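Adenylate kinase (Desulfovibrio gigas, PDB 2XB4) catalyses reversible phosphoryl transfer between ATP and AMP to give two ADP, and carries a metal site that holds zinc, cobalt or iron. Local coordinates at the interface of chains A and B and the interface of chains A and C. Numbering follows the deposited sequence. Chains: chain A/B/C, Adenylate kinase.

Contact 1: the interface of chains A and B. Residues chain A 132, 135, 153-154; chain B 14-15.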
ATOM      1  N   ASN A 132      -2.745  -9.632  10.816  1.00 16.25           N
ATOM      2  CA  ASN A 132      -1.550 -10.464  10.645  1.00 17.25           C
ATOM      3  C   ASN A 132      -1.431 -10.897   9.184  1.00 15.56           C
ATOM      4  O   ASN A 132      -2.268 -11.668   8.697  1.00 14.74           O
ATOM      5  CB  ASN A 132      -1.680 -11.714  11.540  1.00 17.72           C
ATOM      6  CG  ASN A 132      -0.381 -12.587  11.552  1.00 24.55           C
ATOM      7  OD1 ASN A 132       0.363 -12.637  10.585  1.00 20.20           O
ATOM      8  ND2 ASN A 132      -0.165 -13.305  12.654  1.00 28.82           N
ATOM      9  N   HIS A 135      -1.919 -14.588   7.619  1.00 15.82           N
ATOM     10  CA  HIS A 135      -3.239 -15.359   7.585  1.00 15.58           C
ATOM     11  C   HIS A 135      -3.752 -15.545   6.136  1.00 14.15           C
ATOM     12  O   HIS A 135      -4.162 -14.581   5.556  1.00 15.24           O
ATOM     13  CB  HIS A 135      -4.348 -14.602   8.388  1.00 12.64           C
ATOM     14  CG  HIS A 135      -4.091 -14.559   9.882  1.00 18.18           C
ATOM     15  ND1 HIS A 135      -4.834 -13.765  10.741  1.00 13.87           N
ATOM     16  CD2 HIS A 135      -3.231 -15.258  10.666  1.00 14.58           C
ATOM     17  CE1 HIS A 135      -4.383 -13.921  11.983  1.00 16.55           C
ATOM     18  NE2 HIS A 135      -3.428 -14.836  11.965  1.00 16.45           N
ATOM     19  N   VAL A 153      -9.279 -16.450   9.583  1.00 14.05           N
ATOM     20  CA  VAL A 153      -8.515 -16.945  10.761  1.00 12.82           C
ATOM     21  C   VAL A 153      -8.902 -16.141  11.986  1.00 13.50           C
ATOM     22  O   VAL A 153      -9.146 -16.715  13.037  1.00 17.32           O
ATOM     23  CB  VAL A 153      -6.966 -16.757  10.556  1.00 11.41           C
ATOM     24  CG1 VAL A 153      -6.177 -17.291  11.794  1.00 11.28           C
ATOM     25  CG2 VAL A 153      -6.466 -17.487   9.317  1.00 14.81           C
ATOM     26  N   CYS A 154      -8.928 -14.808  11.881  1.00 14.26           N
ATOM     27  CA  CYS A 154      -9.066 -13.988  13.100  1.00 15.85           C
ATOM     28  C   CYS A 154     -10.161 -12.931  13.045  1.00 15.47           C
ATOM     29  O   CYS A 154     -10.402 -12.249  14.059  1.00 15.91           O
ATOM     30  CB  CYS A 154      -7.729 -13.308  13.476  1.00 16.33           C
ATOM     31  SG  CYS A 154      -7.364 -11.892  12.293  1.00 15.65           S
TER
ATOM     32  N   GLY B  14      -4.770 -14.179  17.074  1.00 18.85           N
ATOM     33  CA  GLY B  14      -5.775 -14.728  16.114  1.00 18.14           C
ATOM     34  C   GLY B  14      -5.390 -16.134  15.684  1.00 19.34           C
ATOM     35  O   GLY B  14      -6.223 -17.067  15.622  1.00 19.53           O
ATOM     36  N   THR B  15      -4.121 -16.307  15.386  1.00 20.65           N
ATOM     37  CA  THR B  15      -3.595 -17.599  15.020  1.00 22.47           C
ATOM     38  C   THR B  15      -3.851 -18.655  16.069  1.00 22.32           C
ATOM     39  O   THR B  15      -4.298 -19.761  15.747  1.00 21.75           O
ATOM     40  CB  THR B  15      -2.103 -17.516  14.721  1.00 24.21           C
ATOM     41  OG1 THR B  15      -1.911 -16.541  13.701  1.00 26.63           O
ATOM     42  CG2 THR B  15      -1.588 -18.870  14.189  1.00 26.51           C
TER
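The imidazole of A:His135 and the hydroxyl of B:Thr15 are each swung anti to their own carbonyl carbon (chi1 -68° and -56°), which brings ring nitrogen NE2 of the histidine to OG1 of the threonine. B:Gly14 and B:Thr15 end the P-loop of adenylate kinase and lie in the first turn of helix 13-24, while A:His135 and A:Cys154 are metal ligands of the other chain's LID domain. The pair illustrates how a metal ligand can bind with one ring nitrogen and still use the other. NE2 donates to OG1 over 2.9 Å, with 151° at the hydrogen, and OG1 lies close to the imidazole plane. ND1 lies 3.5 Å from SG of A:Cys154, a fellow ligand of the zinc, and is probably the nitrogen that binds the metal.

Neighbours of the same chain help set the ring's tilt. CG1 of A:Val153 sits 3.6 Å above the plane, over the ring centre, and CB of A:Asn132 backs the opposite face nearer its rim. Packed between them and tied to the zinc, the imidazole probably has little freedom to rotate, which helps aim its N-H at the threonine. Beside the polar bond, CB of A:Cys154 packs 3.6 Å from CA of B:Gly14, where the absence of a side chain permits close approach. CG1 of A:Val153 also reaches the B:Gly14 carbonyl oxygen O at 3.8 Å. Because the enzyme is a monomer, this association may belong to the crystal.

Contact 2: the interface of chains A and C. Residues chain A 179, 182; chain C 54-55.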
ATOM      1  N   ASN A 179       4.129 -18.964 -23.194  1.00 13.21           N
ATOM      2  CA  ASN A 179       4.543 -18.949 -24.614  1.00 13.49           C
ATOM      3  C   ASN A 179       5.167 -20.333 -24.914  1.00 13.27           C
ATOM      4  O   ASN A 179       6.302 -20.677 -24.442  1.00 11.66           O
ATOM      5  CB  ASN A 179       5.497 -17.731 -24.791  1.00 15.22           C
ATOM      6  CG  ASN A 179       6.241 -17.726 -26.092  1.00 16.73           C
ATOM      7  OD1 ASN A 179       6.040 -18.574 -26.970  1.00 13.34           O
ATOM      8  ND2 ASN A 179       7.211 -16.795 -26.187  1.00 15.51           N
ATOM      9  N   ASP A 182       8.554 -20.264 -27.729  1.00 12.74           N
ATOM     10  CA  ASP A 182       9.966 -20.121 -27.274  1.00 12.47           C
ATOM     11  C   ASP A 182      10.033 -19.469 -25.888  1.00 11.29           C
ATOM     12  O   ASP A 182      11.095 -18.997 -25.485  1.00 14.78           O
ATOM     13  CB  ASP A 182      10.826 -19.416 -28.344  1.00 14.26           C
ATOM     14  CG  ASP A 182      10.311 -17.991 -28.762  1.00 17.16           C
ATOM     15  OD1 ASP A 182       9.343 -17.437 -28.195  1.00 11.52           O
ATOM     16  OD2 ASP A 182      10.972 -17.402 -29.654  1.00 18.10           O
TER
ATOM     17  N   ASP C  54       7.815 -11.359 -25.771  1.00 11.84           N
ATOM     18  CA  ASP C  54       7.197 -12.625 -25.295  1.00 13.45           C
ATOM     19  C   ASP C  54       8.186 -13.786 -24.903  1.00 15.75           C
ATOM     20  O   ASP C  54       7.758 -14.819 -24.376  1.00 16.28           O
ATOM     21  CB  ASP C  54       6.178 -13.100 -26.341  1.00 14.84           C
ATOM     22  CG  ASP C  54       4.839 -12.298 -26.297  1.00 20.82           C
ATOM     23  OD1 ASP C  54       4.657 -11.388 -25.404  1.00 22.12           O
ATOM     24  OD2 ASP C  54       3.981 -12.561 -27.179  1.00 21.98           O
ATOM     25  N   ARG C  55       9.457 -13.615 -25.208  1.00 15.07           N
ATOM     26  CA  ARG C  55      10.616 -14.481 -24.840  1.00 18.25           C
ATOM     27  C   ARG C  55      11.329 -13.854 -23.615  1.00 17.09           C
ATOM     28  O   ARG C  55      12.305 -14.432 -23.124  1.00 18.97           O
ATOM     29  CB  ARG C  55      11.741 -14.339 -25.927  1.00 20.61           C
ATOM     30  CG  ARG C  55      11.824 -15.139 -27.040  1.00 22.87           C
ATOM     31  CD  ARG C  55      13.060 -14.678 -27.912  1.00 22.52           C
ATOM     32  NE  ARG C  55      12.426 -14.825 -29.141  1.00 29.83           N
ATOM     33  CZ  ARG C  55      12.391 -14.082 -30.206  1.00 23.72           C
ATOM     34  NH1 ARG C  55      13.155 -13.025 -30.489  1.00 18.98           N
ATOM     35  NH2 ARG C  55      11.523 -14.540 -31.032  1.00 26.57           N
TER
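A:Asp182 and C:Arg55 make the compact half of what may be a crystal contact: a salt bridge between the loop ahead of helix 184-192 and residues just past helix 50-53, in the partner's probable AMP-binding domain. Both NE and NH2 of the arginine donate to one carboxylate oxygen, OD2, at 3.0 and 3.2 Å. The guanidinium comes side-on, its plane nearly perpendicular to the carboxylate at 84°; NE lies above the carboxylate plane, whereas NH2 uses the syn lone pair of OD2. The aliphatic stem joins in, with CG of C:Arg55 3.7 Å from CG of A:Asp182.

A:Asp182 holds CG between its backbone N and carbonyl carbon (chi1 58°), which puts the carboxylate between A:Asn179 and the arginine. A:Asn179 both orders the bridge and crosses the contact itself. Its OD1 accepts from the backbone N of A:Asp182 and its ND2 donates to OD1 of the same aspartate, which sets the amide's flip and steadies the carboxylate.

The packing is looser around C:Asp54: CB is 3.8 Å from ND2 of A:Asn179, and the carboxylate turns away from that amide. ND2 of A:Asn179 gives a nearly straight bond (169° at the hydrogen) of 2.7 Å to O of C:Asp54, standing above that carbonyl's plane.

Contact 3: the interface of chains A and B. Residues chain A 161, 163, 173; chain B 130.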
ATOM      1  N   ARG A 161      -3.908  -6.023  -2.470  1.00 13.86           N
ATOM      2  CA  ARG A 161      -2.635  -5.305  -2.762  1.00 14.87           C
ATOM      3  C   ARG A 161      -2.663  -4.846  -4.203  1.00 15.66           C
ATOM      4  O   ARG A 161      -3.004  -5.627  -5.090  1.00 16.33           O
ATOM      5  CB  ARG A 161      -1.430  -6.245  -2.612  1.00 11.38           C
ATOM      6  CG  ARG A 161      -1.341  -6.949  -1.233  1.00 14.19           C
ATOM      7  CD  ARG A 161       0.010  -7.728  -1.100  1.00 11.99           C
ATOM      8  NE  ARG A 161       0.218  -8.779  -2.153  1.00 14.56           N
ATOM      9  CZ  ARG A 161       1.389  -9.432  -2.315  1.00 16.39           C
ATOM     10  NH1 ARG A 161       2.477  -9.078  -1.562  1.00 18.81           N
ATOM     11  NH2 ARG A 161       1.500 -10.374  -3.274  1.00 15.41           N
ATOM     12  N   ASP A 163      -0.379  -4.463  -6.468  1.00 17.21           N
ATOM     13  CA  ASP A 163       0.394  -5.246  -7.465  1.00 18.65           C
ATOM     14  C   ASP A 163      -0.334  -6.545  -7.859  1.00 17.39           C
ATOM     15  O   ASP A 163      -0.150  -7.044  -8.991  1.00 16.36           O
ATOM     16  CB  ASP A 163       1.780  -5.708  -6.917  1.00 19.96           C
ATOM     17  CG  ASP A 163       2.858  -4.549  -6.890  1.00 30.36           C
ATOM     18  OD1 ASP A 163       2.693  -3.495  -7.604  1.00 34.51           O
ATOM     19  OD2 ASP A 163       3.874  -4.698  -6.140  1.00 37.04           O
ATOM     20  N   ARG A 173       3.783 -11.031 -17.598  1.00 13.39           N
ATOM     21  CA  ARG A 173       4.603 -12.151 -17.120  1.00 12.72           C
ATOM     22  C   ARG A 173       4.030 -13.507 -17.613  1.00 12.34           C
ATOM     23  O   ARG A 173       4.816 -14.417 -17.945  1.00 12.32           O
ATOM     24  CB  ARG A 173       4.731 -12.173 -15.585  1.00 14.08           C
ATOM     25  CG  ARG A 173       5.471 -10.940 -14.991  1.00 20.84           C
ATOM     26  CD  ARG A 173       5.475 -11.018 -13.467  1.00 28.97           C
ATOM     27  NE  ARG A 173       5.692  -9.684 -12.972  1.00 39.52           N
ATOM     28  CZ  ARG A 173       4.799  -8.824 -12.421  1.00 41.16           C
ATOM     29  NH1 ARG A 173       3.502  -9.115 -12.088  1.00 31.67           N
ATOM     30  NH2 ARG A 173       5.288  -7.625 -12.105  1.00 45.02           N
TER
ATOM     31  N   LYS B 130       6.618  -9.824  -2.052  1.00 14.05           N
ATOM     32  CA  LYS B 130       5.918  -9.437  -3.284  1.00 16.29           C
ATOM     33  C   LYS B 130       5.326 -10.620  -4.011  1.00 17.17           C
ATOM     34  O   LYS B 130       4.241 -10.517  -4.600  1.00 16.72           O
ATOM     35  CB  LYS B 130       6.881  -8.678  -4.213  1.00 18.05           C
ATOM     36  CG  LYS B 130       6.110  -7.728  -5.156  1.00 28.82           C
ATOM     37  CD  LYS B 130       6.999  -6.783  -6.061  1.00 38.39           C
ATOM     38  CE  LYS B 130       7.751  -7.550  -7.207  1.00 43.19           C
ATOM     39  NZ  LYS B 130       7.368  -7.122  -8.636  1.00 42.94           N
TER
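B:Lys130 reaches across to A:Arg161, A:Asp163 and A:Arg173, and its long chain is an example of a lysine whose methylenes, more than its amine, make the contact. From CB the chain sets out with CG anti to the backbone N (chi1 -154°). CG then passes OD2, a carboxylate oxygen of A:Asp163, at 3.9 Å, and CD passes it at 3.8 Å, the two side chains crossing at about a right angle. Bends at CG-CD and CD-CE carry CE beyond the aspartate and turn the amine toward A:Arg173. NZ ends 4.1 Å from NH2 of A:Arg173, a like charge; OD2 of A:Asp163, at 4.9 Å from NZ, is too distant for a salt bridge, though the carboxylate probably eases the gathering of positive charge.

A hydrogen bond is accepted by the main chain at the base of the lysine. NH2 of A:Arg161 donates to O of B:Lys130 over 3.0 Å. With 135° at the hydrogen, the bond is bent, and the donor stands above the carbonyl plane. A bend at chi3 (-59°) turns the guanidinium toward that oxygen.

A:Arg161 and A:Arg173 probably bind AMP, so the partner's lysine, perhaps only in the crystal, probably occupies the approaches to a pocket that serves the phosphates during catalysis.

Contact 3 lies between the others, its C-alpha centre about 22 Å from that of contact 1 and 21 Å from that of contact 2; the centres of contacts 1 and 2 are about 40 Å apart. Contacts 1 and 3 belong to the same two-fold interface of chains A and B: one places a LID of chain A on the P-loop of B, the other a residue next to metal ligand B:Cys129 beside arginines of A. The LIDs thus reach reciprocally into neighbouring active sites. Helix 167-177 carries A:Arg173 of contact 3 and leads into the loop of contact 2. Because the enzyme is a monomer, the tetramer may reflect crystal packing.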